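Local atomic coordinates of FrpC operon protein (Neisseria meningitidis, PDB entry 5EDF), a protein that binds the RTX protein FrpC, is regulated by iron and is putatively involved in adhesion, though its precise function remains unknown. Residues Y178-G183 and Q201-Q206; E150-K155 and P160-H165; V19-Q24 and G33-Y38. All coordinates share one frame; numbering follows the deposited sequence.

Contact 1 of 3, residues Y178-G183 and Q201-Q206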
ATOM      1  N   TYR A 178      -0.283 -14.728   8.339  1.00 22.26           N
ATOM      2  CA  TYR A 178       0.301 -14.287   7.074  1.00 21.07           C
ATOM      3  C   TYR A 178       0.433 -12.779   7.054  1.00 17.17           C
ATOM      4  O   TYR A 178      -0.383 -12.068   7.635  1.00 19.49           O
ATOM      5  CB  TYR A 178      -0.522 -14.773   5.866  1.00 22.01           C
ATOM      6  CG  TYR A 178      -0.234 -16.218   5.547  1.00 22.91           C
ATOM      7  CD1 TYR A 178      -0.768 -17.232   6.316  1.00 27.64           C
ATOM      8  CD2 TYR A 178       0.630 -16.558   4.510  1.00 25.18           C
ATOM      9  CE1 TYR A 178      -0.475 -18.571   6.026  1.00 24.30           C
ATOM     10  CE2 TYR A 178       0.926 -17.876   4.220  1.00 28.45           C
ATOM     11  CZ  TYR A 178       0.365 -18.859   4.978  1.00 26.89           C
ATOM     12  OH  TYR A 178       0.659 -20.202   4.722  1.00 35.35           O
ATOM     13  N   SER A 179       1.477 -12.310   6.395  1.00 17.24           N
ATOM     14  CA  SER A 179       1.635 -10.888   6.099  1.00 16.16           C
ATOM     15  C   SER A 179       2.121 -10.694   4.670  1.00 14.27           C
ATOM     16  O   SER A 179       2.586 -11.639   4.016  1.00 14.52           O
ATOM     17  CB  SER A 179       2.600 -10.261   7.075  1.00 19.00           C
ATOM     18  OG  SER A 179       3.867 -10.808   6.958  1.00 21.81           O
ATOM     19  N   THR A 180       2.053  -9.456   4.195  1.00 13.00           N
ATOM     20  CA  THR A 180       2.259  -9.119   2.803  1.00 11.03           C
ATOM     21  C   THR A 180       3.116  -7.877   2.674  1.00 10.40           C
ATOM     22  O   THR A 180       2.953  -6.898   3.414  1.00 11.34           O
ATOM     23  CB  THR A 180       0.930  -8.841   2.123  1.00 11.70           C
ATOM     24  OG1 THR A 180       0.056  -9.960   2.296  1.00 14.37           O
ATOM     25  CG2 THR A 180       1.101  -8.581   0.640  1.00 13.10           C
ATOM     26  N   SER A 181       4.035  -7.898   1.717  1.00 11.28           N
ATOM     27  CA  SER A 181       4.771  -6.694   1.318  1.00 11.43           C
ATOM     28  C   SER A 181       4.557  -6.483  -0.177  1.00 11.01           C
ATOM     29  O   SER A 181       4.460  -7.457  -0.948  1.00 11.63           O
ATOM     30  CB  SER A 181       6.254  -6.826   1.603  1.00 13.58           C
ATOM     31  OG  SER A 181       6.880  -7.763   0.758  1.00 15.66           O
ATOM     32  N   VAL A 182       4.526  -5.231  -0.609  1.00 10.00           N
ATOM     33  CA  VAL A 182       4.464  -4.907  -2.013  1.00  9.81           C
ATOM     34  C   VAL A 182       5.489  -3.817  -2.306  1.00  9.56           C
ATOM     35  O   VAL A 182       5.493  -2.739  -1.672  1.00 10.55           O
ATOM     36  CB  VAL A 182       3.088  -4.412  -2.439  1.00 10.35           C
ATOM     37  CG1 VAL A 182       3.091  -4.117  -3.929  1.00 11.81           C
ATOM     38  CG2 VAL A 182       2.003  -5.441  -2.083  1.00 10.82           C
ATOM     39  N   GLY A 183       6.354  -4.076  -3.277  1.00  9.53           N
ATOM     40  CA  GLY A 183       7.176  -3.061  -3.914  1.00 10.95           C
ATOM     41  C   GLY A 183       6.743  -2.853  -5.321  1.00 10.54           C
ATOM     42  O   GLY A 183       6.548  -3.837  -6.018  1.00 12.63           O
ATOM     43  N   GLN A 201      -5.069 -14.321   8.100  1.00 22.00           N
ATOM     44  CA  GLN A 201      -5.393 -15.451   7.223  1.00 22.69           C
ATOM     45  C   GLN A 201      -4.611 -15.392   5.902  1.00 20.61           C
ATOM     46  O   GLN A 201      -4.280 -14.307   5.401  1.00 19.32           O
ATOM     47  CB  GLN A 201      -6.913 -15.522   6.961  1.00 24.49           C
ATOM     48  CG  GLN A 201      -7.471 -14.487   5.950  1.00 22.12           C
ATOM     49  CD  GLN A 201      -7.778 -13.133   6.554  1.00 21.73           C
ATOM     50  OE1 GLN A 201      -7.457 -12.854   7.724  1.00 23.90           O
ATOM     51  NE2 GLN A 201      -8.402 -12.287   5.756  1.00 21.54           N
ATOM     52  N   GLN A 202      -4.268 -16.536   5.342  1.00 18.89           N
ATOM     53  CA  GLN A 202      -3.694 -16.581   4.003  1.00 17.80           C
ATOM     54  C   GLN A 202      -4.657 -15.937   3.001  1.00 18.99           C
ATOM     55  O   GLN A 202      -5.857 -16.164   3.032  1.00 22.74           O
ATOM     56  CB  GLN A 202      -3.368 -18.019   3.610  1.00 21.11           C
ATOM     57  CG  GLN A 202      -2.560 -18.169   2.338  1.00 19.23           C
ATOM     58  CD  GLN A 202      -2.274 -19.620   1.964  1.00 26.46           C
ATOM     59  OE1 GLN A 202      -2.360 -20.512   2.789  1.00 32.85           O
ATOM     60  NE2 GLN A 202      -1.900 -19.829   0.714  1.00 35.34           N
ATOM     61  N   LEU A 203      -4.109 -15.125   2.106  1.00 16.61           N
ATOM     62  CA  LEU A 203      -4.864 -14.399   1.138  1.00 16.55           C
ATOM     63  C   LEU A 203      -4.596 -15.001  -0.232  1.00 17.46           C
ATOM     64  O   LEU A 203      -3.513 -15.520  -0.504  1.00 18.32           O
ATOM     65  CB  LEU A 203      -4.448 -12.909   1.170  1.00 15.39           C
ATOM     66  CG  LEU A 203      -4.684 -12.218   2.508  1.00 16.19           C
ATOM     67  CD1 LEU A 203      -4.125 -10.766   2.475  1.00 16.59           C
ATOM     68  CD2 LEU A 203      -6.170 -12.211   2.897  1.00 20.12           C
ATOM     69  N   THR A 204      -5.572 -14.918  -1.112  1.00 18.04           N
ATOM     70  CA  THR A 204      -5.424 -15.461  -2.439  1.00 17.17           C
ATOM     71  C   THR A 204      -4.707 -14.485  -3.340  1.00 15.95           C
ATOM     72  O   THR A 204      -4.608 -13.284  -3.044  1.00 14.79           O
ATOM     73  CB  THR A 204      -6.777 -15.771  -3.089  1.00 19.21           C
ATOM     74  OG1 THR A 204      -7.462 -14.541  -3.354  1.00 21.61           O
ATOM     75  CG2 THR A 204      -7.665 -16.654  -2.194  1.00 20.36           C
ATOM     76  N   GLN A 205      -4.217 -14.968  -4.470  1.00 17.31           N
ATOM     77  CA  GLN A 205      -3.620 -14.115  -5.459  1.00 15.06           C
ATOM     78  C   GLN A 205      -4.605 -13.042  -5.918  1.00 16.55           C
ATOM     79  O   GLN A 205      -4.212 -11.897  -6.178  1.00 15.02           O
ATOM     80  CB  GLN A 205      -3.097 -14.898  -6.653  1.00 17.51           C
ATOM     81  CG  GLN A 205      -2.327 -14.035  -7.621  1.00 17.51           C
ATOM     82  CD  GLN A 205      -1.789 -14.777  -8.837  1.00 17.24           C
ATOM     83  OE1 GLN A 205      -2.121 -15.941  -9.081  1.00 18.06           O
ATOM     84  NE2 GLN A 205      -1.005 -14.079  -9.659  1.00 17.00           N
ATOM     85  N   GLN A 206      -5.876 -13.418  -6.023  1.00 15.57           N
ATOM     86  CA  GLN A 206      -6.891 -12.480  -6.470  1.00 16.74           C
ATOM     87  C   GLN A 206      -7.058 -11.335  -5.477  1.00 16.03           C
ATOM     88  O   GLN A 206      -7.210 -10.173  -5.872  1.00 16.84           O
ATOM     89  CB  GLN A 206      -8.224 -13.179  -6.744  1.00 20.64           C
ATOM     90  CG  GLN A 206      -8.204 -14.155  -7.930  1.00 23.54           C
ATOM     91  CD  GLN A 206      -7.795 -15.584  -7.576  1.00 23.01           C
ATOM     92  OE1 GLN A 206      -7.265 -15.869  -6.493  1.00 25.93           O
ATOM     93  NE2 GLN A 206      -8.037 -16.492  -8.508  1.00 27.44           N
TER
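Y178 opens strand 178-186 where the loop leading into helix 205-224 passes closest, its CA 5.5 Å from the CA of Q202. From there the two backbones diverge: the strand runs on through the sheet, while 201-206 turns into the helix, and no hydrogen bond joins them. The phenol ring of Y178 carries the contact. Q202 lays its backbone and side chain along one ring face, with its CB 3.9 Å from the ring centroid and only 14° off the normal, a CH-pi contact. The Q202 chain runs in the same direction as the ring because CG is anti to the backbone N (chi1 -170°) and the rest is extended; its amide ends up 24° from the ring plane. There OE1 of Q202 lies 3.6 Å from OH of Y178, with no hydrogen bond between them. Further along, CD1 of L203 comes within 4.3 Å of OG1 of T180. H165, whose ring meets that of Y178, links the segments indirectly, ND1 being hydrogen-bonded to OG1 of T180 and NE2 to the backbone N of L203. The direct contact is therefore one of dispersion and ring-face packing, and its polar coupling passes through a histidine of the neighbouring strand.

Contact 2 of 3, residues E150-K155 and P160-H165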
ATOM      1  N   GLU A 150       6.184 -19.248   1.660  1.00 15.65           N
ATOM      2  CA  GLU A 150       6.146 -17.885   1.120  1.00 13.89           C
ATOM      3  C   GLU A 150       5.736 -17.950  -0.332  1.00 13.73           C
ATOM      4  O   GLU A 150       5.988 -18.954  -1.027  1.00 16.84           O
ATOM      5  CB  GLU A 150       7.485 -17.185   1.302  1.00 15.40           C
ATOM      6  CG  GLU A 150       8.096 -17.551   2.659  1.00 21.59           C
ATOM      7  CD  GLU A 150       9.051 -16.540   3.234  1.00 22.60           C
ATOM      8  OE1 GLU A 150       9.792 -15.913   2.454  1.00 23.29           O
ATOM      9  OE2 GLU A 150       9.063 -16.410   4.484  1.00 23.46           O
ATOM     10  N   PHE A 151       5.036 -16.931  -0.773  1.00 13.85           N
ATOM     11  CA  PHE A 151       4.568 -16.772  -2.140  1.00 13.18           C
ATOM     12  C   PHE A 151       5.057 -15.451  -2.708  1.00 13.89           C
ATOM     13  O   PHE A 151       5.144 -14.440  -1.975  1.00 13.90           O
ATOM     14  CB  PHE A 151       3.038 -16.717  -2.169  1.00 14.03           C
ATOM     15  CG  PHE A 151       2.374 -17.948  -1.701  1.00 17.62           C
ATOM     16  CD1 PHE A 151       2.087 -18.956  -2.606  1.00 21.92           C
ATOM     17  CD2 PHE A 151       2.052 -18.128  -0.382  1.00 19.48           C
ATOM     18  CE1 PHE A 151       1.464 -20.129  -2.209  1.00 26.66           C
ATOM     19  CE2 PHE A 151       1.426 -19.315   0.048  1.00 24.36           C
ATOM     20  CZ  PHE A 151       1.125 -20.314  -0.883  1.00 24.55           C
ATOM     21  N   TYR A 152       5.352 -15.417  -3.995  1.00 12.02           N
ATOM     22  CA  TYR A 152       5.706 -14.232  -4.728  1.00 11.67           C
ATOM     23  C   TYR A 152       4.832 -14.120  -5.931  1.00 14.22           C
ATOM     24  O   TYR A 152       4.613 -15.128  -6.611  1.00 14.43           O
ATOM     25  CB  TYR A 152       7.172 -14.272  -5.194  1.00 12.86           C
ATOM     26  CG  TYR A 152       8.194 -14.365  -4.094  1.00 11.78           C
ATOM     27  CD1 TYR A 152       8.840 -13.242  -3.601  1.00 12.96           C
ATOM     28  CD2 TYR A 152       8.513 -15.599  -3.519  1.00 12.99           C
ATOM     29  CE1 TYR A 152       9.781 -13.351  -2.588  1.00 14.41           C
ATOM     30  CE2 TYR A 152       9.450 -15.705  -2.500  1.00 13.84           C
ATOM     31  CZ  TYR A 152      10.090 -14.583  -2.037  1.00 13.23           C
ATOM     32  OH  TYR A 152      11.036 -14.684  -1.068  1.00 14.83           O
ATOM     33  N   TYR A 153       4.363 -12.927  -6.229  1.00 12.26           N
ATOM     34  CA  TYR A 153       3.668 -12.585  -7.447  1.00 13.00           C
ATOM     35  C   TYR A 153       4.389 -11.408  -8.075  1.00 12.65           C
ATOM     36  O   TYR A 153       4.431 -10.325  -7.487  1.00 13.24           O
ATOM     37  CB  TYR A 153       2.200 -12.316  -7.188  1.00 13.12           C
ATOM     38  CG  TYR A 153       1.534 -13.431  -6.397  1.00 12.76           C
ATOM     39  CD1 TYR A 153       1.189 -14.615  -7.003  1.00 12.84           C
ATOM     40  CD2 TYR A 153       1.263 -13.300  -5.050  1.00 15.75           C
ATOM     41  CE1 TYR A 153       0.606 -15.666  -6.272  1.00 15.42           C
ATOM     42  CE2 TYR A 153       0.684 -14.317  -4.328  1.00 17.73           C
ATOM     43  CZ  TYR A 153       0.348 -15.499  -4.949  1.00 16.69           C
ATOM     44  OH  TYR A 153      -0.264 -16.509  -4.228  1.00 18.04           O
ATOM     45  N   ILE A 154       4.928 -11.578  -9.269  1.00 13.47           N
ATOM     46  CA  ILE A 154       5.794 -10.606  -9.913  1.00 13.30           C
ATOM     47  C   ILE A 154       5.191 -10.162 -11.233  1.00 14.89           C
ATOM     48  O   ILE A 154       4.936 -10.978 -12.107  1.00 16.77           O
ATOM     49  CB  ILE A 154       7.211 -11.184 -10.157  1.00 14.54           C
ATOM     50  CG1 ILE A 154       7.820 -11.614  -8.836  1.00 15.58           C
ATOM     51  CG2 ILE A 154       8.083 -10.174 -10.883  1.00 16.13           C
ATOM     52  CD1 ILE A 154       9.198 -12.204  -8.928  1.00 16.83           C
ATOM     53  N   LYS A 155       5.008  -8.860 -11.399  1.00 14.95           N
ATOM     54  CA  LYS A 155       4.529  -8.225 -12.628  1.00 19.43           C
ATOM     55  C   LYS A 155       5.688  -7.468 -13.264  1.00 15.77           C
ATOM     56  O   LYS A 155       6.409  -6.809 -12.565  1.00 16.87           O
ATOM     57  CB  LYS A 155       3.404  -7.235 -12.215  1.00 25.66           C
ATOM     58  CG  LYS A 155       2.761  -6.325 -13.272  1.00 30.55           C
ATOM     59  CD  LYS A 155       1.784  -5.369 -12.544  1.00 30.25           C
ATOM     60  CE  LYS A 155       0.881  -4.607 -13.456  1.00 37.95           C
ATOM     61  NZ  LYS A 155       1.453  -3.300 -13.665  1.00 25.27           N
ATOM     62  N   PRO A 160       6.179  -2.294 -12.981  1.00 15.82           N
ATOM     63  CA  PRO A 160       6.404  -3.578 -12.371  1.00 14.22           C
ATOM     64  C   PRO A 160       6.038  -3.601 -10.869  1.00 13.48           C
ATOM     65  O   PRO A 160       5.915  -2.561 -10.212  1.00 14.28           O
ATOM     66  CB  PRO A 160       7.904  -3.795 -12.538  1.00 17.59           C
ATOM     67  CG  PRO A 160       8.452  -2.481 -12.625  1.00 20.31           C
ATOM     68  CD  PRO A 160       7.437  -1.698 -13.439  1.00 19.74           C
ATOM     69  N   ALA A 161       5.878  -4.792 -10.316  1.00 12.99           N
ATOM     70  CA  ALA A 161       5.521  -4.946  -8.921  1.00 12.22           C
ATOM     71  C   ALA A 161       5.984  -6.294  -8.441  1.00 11.28           C
ATOM     72  O   ALA A 161       5.995  -7.275  -9.218  1.00 13.37           O
ATOM     73  CB  ALA A 161       4.004  -4.838  -8.730  1.00 12.95           C
ATOM     74  N   ILE A 162       6.332  -6.393  -7.163  1.00 11.17           N
ATOM     75  CA  ILE A 162       6.589  -7.661  -6.523  0.50 11.27           C
ATOM     76  C   ILE A 162       5.789  -7.720  -5.224  1.00 11.00           C
ATOM     77  O   ILE A 162       5.944  -6.852  -4.336  1.00 10.17           O
ATOM     78  CB  ILE A 162       8.100  -7.956  -6.309  0.50 12.98           C
ATOM     79  CG1 ILE A 162       8.287  -9.244  -5.497  0.50 15.41           C
ATOM     80  CG2 ILE A 162       8.784  -6.787  -5.643  0.50 10.02           C
ATOM     81  CD1 ILE A 162       9.643  -9.933  -5.680  0.50 16.08           C
ATOM     82  N   ILE A 163       4.900  -8.719  -5.124  1.00 10.80           N
ATOM     83  CA  ILE A 163       4.039  -8.938  -3.987  1.00 10.11           C
ATOM     84  C   ILE A 163       4.561 -10.203  -3.302  1.00 10.98           C
ATOM     85  O   ILE A 163       4.720 -11.246  -3.928  1.00 11.72           O
ATOM     86  CB  ILE A 163       2.591  -9.176  -4.425  1.00 11.52           C
ATOM     87  CG1 ILE A 163       2.042  -8.006  -5.232  1.00 11.92           C
ATOM     88  CG2 ILE A 163       1.722  -9.496  -3.162  1.00 12.27           C
ATOM     89  CD1 ILE A 163       0.614  -8.248  -5.844  1.00 13.36           C
ATOM     90  N   THR A 164       4.894 -10.110  -2.011  1.00 10.19           N
ATOM     91  CA  THR A 164       5.407 -11.257  -1.229  1.00 11.17           C
ATOM     92  C   THR A 164       4.468 -11.517  -0.078  1.00 11.95           C
ATOM     93  O   THR A 164       4.121 -10.625   0.670  1.00 13.82           O
ATOM     94  CB  THR A 164       6.809 -10.997  -0.697  1.00 11.13           C
ATOM     95  OG1 THR A 164       7.664 -10.530  -1.739  1.00 13.46           O
ATOM     96  CG2 THR A 164       7.430 -12.265  -0.071  1.00 14.41           C
ATOM     97  N   HIS A 165       3.989 -12.741   0.035  1.00 12.66           N
ATOM     98  CA  HIS A 165       2.989 -13.125   1.051  1.00 11.84           C
ATOM     99  C   HIS A 165       3.545 -14.313   1.800  1.00 13.26           C
ATOM    100  O   HIS A 165       3.884 -15.317   1.176  1.00 14.96           O
ATOM    101  CB  HIS A 165       1.689 -13.490   0.322  1.00 12.97           C
ATOM    102  CG  HIS A 165       0.507 -13.724   1.210  1.00 13.83           C
ATOM    103  ND1 HIS A 165      -0.008 -12.754   2.050  1.00 12.96           N
ATOM    104  CD2 HIS A 165      -0.295 -14.807   1.355  1.00 16.15           C
ATOM    105  CE1 HIS A 165      -1.055 -13.246   2.691  1.00 15.49           C
ATOM    106  NE2 HIS A 165      -1.280 -14.475   2.254  1.00 16.35           N
TER
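A beta hairpin brings E150-K155 against P160-H165, its arms antiparallel at 165° and their axes 4.7 Å apart. F151, Y153 and K155 form hydrogen-bonded pairs with H165, I163 and A161, two bonds to a pair. The bond from F151 N to H165 O is 2.8 Å long; that from A161 N to K155 O, near the turn, is longer at 3.1 Å. These arms are adjacent in the large antiparallel sheet, where strand 133-138 flanks the first and strand 178-186 the second. On the face bearing Y152, I154, I162 and T164, Y152 lies alongside T164: CG2 of T164 sits off-centre over the ring, 4.1 Å from its centroid, and OG1 of T164 is 3.5 Å from CD1 of Y152. In one of its two conformers, I162 places CD1 4.0 Å from both Y152 CD1 and I154 CD1; with CG1 anti to the backbone N (chi1 174°), that conformer directs this branch across to the partner strand. The same side chain borders the azide pocket with L110. On the other face, Y153 and H165 touch L208 of helix 205-224, and CB of Y153 packs 4.2 Å from CB of I163.

Contact 3 of 3, residues V19-Q24 and G33-Y38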
ATOM      1  N   VAL A  19      -4.698  18.365  -1.554  1.00 13.57           N
ATOM      2  CA  VAL A  19      -3.423  18.994  -1.249  1.00 12.91           C
ATOM      3  C   VAL A  19      -2.455  18.706  -2.411  1.00 13.23           C
ATOM      4  O   VAL A  19      -2.337  17.550  -2.848  1.00 13.95           O
ATOM      5  CB  VAL A  19      -2.845  18.549   0.097  1.00 12.08           C
ATOM      6  CG1 VAL A  19      -1.459  19.209   0.381  1.00 14.86           C
ATOM      7  CG2 VAL A  19      -3.845  18.844   1.223  1.00 13.91           C
ATOM      8  N   THR A  20      -1.724  19.725  -2.844  1.00 13.65           N
ATOM      9  CA  THR A  20      -0.757  19.619  -3.905  1.00 12.41           C
ATOM     10  C   THR A  20       0.664  19.460  -3.356  1.00 15.14           C
ATOM     11  O   THR A  20       1.114  20.221  -2.487  1.00 17.50           O
ATOM     12  CB  THR A  20      -0.841  20.805  -4.836  1.00 15.55           C
ATOM     13  OG1 THR A  20      -2.167  20.884  -5.380  1.00 18.06           O
ATOM     14  CG2 THR A  20       0.198  20.709  -5.955  1.00 17.08           C
ATOM     15  N   PHE A  21       1.355  18.436  -3.862  1.00 14.66           N
ATOM     16  CA  PHE A  21       2.710  18.079  -3.493  1.00 14.49           C
ATOM     17  C   PHE A  21       3.595  18.194  -4.721  1.00 15.70           C
ATOM     18  O   PHE A  21       3.125  18.096  -5.818  1.00 15.92           O
ATOM     19  CB  PHE A  21       2.739  16.659  -2.996  1.00 13.25           C
ATOM     20  CG  PHE A  21       1.996  16.451  -1.705  1.00 13.00           C
ATOM     21  CD1 PHE A  21       2.631  16.607  -0.489  1.00 17.32           C
ATOM     22  CD2 PHE A  21       0.657  16.092  -1.709  1.00 14.12           C
ATOM     23  CE1 PHE A  21       1.962  16.402   0.718  1.00 18.27           C
ATOM     24  CE2 PHE A  21      -0.004  15.860  -0.517  1.00 16.27           C
ATOM     25  CZ  PHE A  21       0.644  16.041   0.693  1.00 15.84           C
ATOM     26  N   ASP A  22       4.879  18.440  -4.485  1.00 15.91           N
ATOM     27  CA  ASP A  22       5.855  18.578  -5.556  1.00 16.64           C
ATOM     28  C   ASP A  22       7.087  17.755  -5.249  1.00 16.86           C
ATOM     29  O   ASP A  22       7.683  17.927  -4.201  1.00 16.74           O
ATOM     30  CB  ASP A  22       6.260  20.049  -5.775  1.00 19.26           C
ATOM     31  CG  ASP A  22       7.254  20.201  -6.863  1.00 25.57           C
ATOM     32  OD1 ASP A  22       6.846  20.170  -8.042  1.00 30.21           O
ATOM     33  OD2 ASP A  22       8.446  20.322  -6.536  1.00 29.95           O
ATOM     34  N   PHE A  23       7.398  16.808  -6.137  1.00 15.02           N
ATOM     35  CA  PHE A  23       8.631  16.039  -6.095  1.00 16.46           C
ATOM     36  C   PHE A  23       9.595  16.598  -7.130  1.00 16.68           C
ATOM     37  O   PHE A  23       9.510  16.232  -8.288  1.00 15.94           O
ATOM     38  CB  PHE A  23       8.384  14.569  -6.472  1.00 16.75           C
ATOM     39  CG  PHE A  23       7.490  13.788  -5.533  1.00 15.58           C
ATOM     40  CD1 PHE A  23       8.020  13.057  -4.460  1.00 15.88           C
ATOM     41  CD2 PHE A  23       6.159  13.634  -5.836  1.00 18.70           C
ATOM     42  CE1 PHE A  23       7.185  12.268  -3.656  1.00 16.19           C
ATOM     43  CE2 PHE A  23       5.323  12.823  -5.034  1.00 20.53           C
ATOM     44  CZ  PHE A  23       5.873  12.147  -3.957  1.00 18.02           C
ATOM     45  N   GLN A  24      10.461  17.497  -6.697  1.00 17.58           N
ATOM     46  CA  GLN A  24      11.424  18.134  -7.599  1.00 18.23           C
ATOM     47  C   GLN A  24      10.803  18.506  -8.944  1.00 17.36           C
ATOM     48  O   GLN A  24      11.377  18.216 -10.001  1.00 21.38           O
ATOM     49  CB  GLN A  24      12.666  17.264  -7.777  1.00 21.11           C
ATOM     50  CG  GLN A  24      13.290  16.786  -6.483  1.00 29.90           C
ATOM     51  CD  GLN A  24      14.024  17.865  -5.710  1.00 37.87           C
ATOM     52  OE1 GLN A  24      14.382  18.919  -6.248  1.00 37.55           O
ATOM     53  NE2 GLN A  24      14.252  17.603  -4.428  1.00 44.35           N
ATOM     54  N   GLY A  33      -8.610  13.306   2.243  1.00 11.53           N
ATOM     55  CA  GLY A  33      -8.961  12.183   3.069  1.00 11.62           C
ATOM     56  C   GLY A  33      -8.007  11.013   3.051  1.00 10.19           C
ATOM     57  O   GLY A  33      -8.086  10.150   3.911  1.00 11.52           O
ATOM     58  N   TYR A  34      -7.062  11.004   2.104  1.00 11.41           N
ATOM     59  CA  TYR A  34      -5.997   9.998   2.082  1.00 10.08           C
ATOM     60  C   TYR A  34      -4.800  10.387   2.933  1.00  9.00           C
ATOM     61  O   TYR A  34      -3.821   9.671   2.948  1.00 10.17           O
ATOM     62  CB  TYR A  34      -5.535   9.792   0.630  1.00 11.77           C
ATOM     63  CG  TYR A  34      -6.574   9.116  -0.232  1.00 10.53           C
ATOM     64  CD1 TYR A  34      -6.900   7.768  -0.067  1.00 12.91           C
ATOM     65  CD2 TYR A  34      -7.265   9.828  -1.196  1.00 12.49           C
ATOM     66  CE1 TYR A  34      -7.873   7.163  -0.861  1.00 12.38           C
ATOM     67  CE2 TYR A  34      -8.203   9.213  -1.986  1.00 12.41           C
ATOM     68  CZ  TYR A  34      -8.506   7.885  -1.820  1.00 12.50           C
ATOM     69  OH  TYR A  34      -9.481   7.274  -2.601  1.00 14.42           O
ATOM     70  N   LEU A  35      -4.894  11.510   3.642  1.00 10.56           N
ATOM     71  CA  LEU A  35      -3.772  12.092   4.396  1.00 10.10           C
ATOM     72  C   LEU A  35      -3.990  12.120   5.902  1.00 10.71           C
ATOM     73  O   LEU A  35      -3.600  13.085   6.576  1.00 11.52           O
ATOM     74  CB  LEU A  35      -3.442  13.491   3.862  1.00 12.34           C
ATOM     75  CG  LEU A  35      -3.129  13.567   2.353  1.00 11.80           C
ATOM     76  CD1 LEU A  35      -3.139  15.030   1.899  1.00 13.66           C
ATOM     77  CD2 LEU A  35      -1.836  12.857   2.001  1.00 12.99           C
ATOM     78  N   ALA A  36      -4.554  11.054   6.447  1.00 11.05           N
ATOM     79  CA  ALA A  36      -4.905  11.020   7.857  1.00 11.21           C
ATOM     80  C   ALA A  36      -3.731  11.256   8.806  1.00 13.24           C
ATOM     81  O   ALA A  36      -3.923  11.751   9.940  1.00 14.22           O
ATOM     82  CB  ALA A  36      -5.641   9.713   8.222  1.00 12.73           C
ATOM     83  N   ARG A  37      -2.511  10.899   8.405  1.00 12.66           N
ATOM     84  CA  ARG A  37      -1.364  11.183   9.289  1.00 12.51           C
ATOM     85  C   ARG A  37      -0.991  12.675   9.368  1.00 13.94           C
ATOM     86  O   ARG A  37      -0.277  13.103  10.293  1.00 16.04           O
ATOM     87  CB  ARG A  37      -0.125  10.398   8.891  1.00 12.65           C
ATOM     88  CG  ARG A  37      -0.245   8.933   9.126  1.00 13.59           C
ATOM     89  CD  ARG A  37       0.974   8.169   8.660  1.00 15.22           C
ATOM     90  NE  ARG A  37       0.980   6.776   9.049  1.00 15.21           N
ATOM     91  CZ  ARG A  37       1.449   6.291  10.192  1.00 16.83           C
ATOM     92  NH1 ARG A  37       1.967   7.109  11.114  1.00 21.17           N
ATOM     93  NH2 ARG A  37       1.432   5.000  10.405  1.00 18.66           N
ATOM     94  N   TYR A  38      -1.520  13.446   8.444  1.00 12.94           N
ATOM     95  CA  TYR A  38      -1.198  14.875   8.329  1.00 12.95           C
ATOM     96  C   TYR A  38      -2.328  15.691   8.908  1.00 14.16           C
ATOM     97  O   TYR A  38      -2.919  16.542   8.250  1.00 13.84           O
ATOM     98  CB  TYR A  38      -0.944  15.223   6.862  1.00 12.63           C
ATOM     99  CG  TYR A  38       0.131  14.456   6.147  1.00 14.85           C
ATOM    100  CD1 TYR A  38       1.333  15.025   5.844  1.00 16.68           C
ATOM    101  CD2 TYR A  38      -0.103  13.194   5.648  1.00 13.50           C
ATOM    102  CE1 TYR A  38       2.310  14.355   5.098  1.00 17.03           C
ATOM    103  CE2 TYR A  38       0.857  12.529   4.910  1.00 14.63           C
ATOM    104  CZ  TYR A  38       2.041  13.107   4.630  1.00 16.32           C
ATOM    105  OH  TYR A  38       3.002  12.439   3.909  1.00 17.96           O
TER
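L35 reaches from the loop after strand 26-31 to V19 and F21, two residues of strand 18-23 whose side chains project toward it. One methyl group does all the close touching. CD1 of L35 lies 3.9 Å from CG2 of V19 and 4.0 Å from CE2 of F21, so that it bridges the branched aliphatic chain and the aromatic ring. With CG of L35 beside the backbone N and anti to the carbonyl carbon (chi1 -56°), its two methyls are carried forward from the loop, and chi2 of 167° brings CD1 to the strand. V19 meets it obliquely through CG2, the branch beside its own backbone N. F21 approaches from the direction opposite to L35, and the methyl sits at the ring edge, near the ring plane, rather than over a face; CZ of F21 is almost as close, at 4.1 Å from CD1 of L35. Behind the leucine, the chain folds into a type I turn closed by the bond from Y38 N to L35 O, 2.8 Å long, and that carbonyl oxygen also lies at the edge of the Y38 ring, in its plane. Y56 touches both V19 and F21, while I30 and I61 also pack on F21. All three residues of the contact are buried, and with no hydrogen bond between the segments, loop and strand are held here by nonpolar packing alone.

Overall arrangement
Contacts 1 and 2 belong to one construction: strands 161-167 and 178-186 are neighbours in the large antiparallel sheet, and the centres of the two contacts are about 9 Å apart. They share H165 as a junction, and the backbones of I162 and G183 are hydrogen-bonded. Contact 2 is sheet pairing by regular hydrogen bonds and is partly buried; contact 1 is mostly buried, with exposed glutamines at its margin, and packs the approach to a helix against a strand. Contact 3 lies about 27 Å away, centre to centre, on the opposite side of the chain's centre. Wholly buried and nonpolar, it ties a loop to a separate, small mixed sheet.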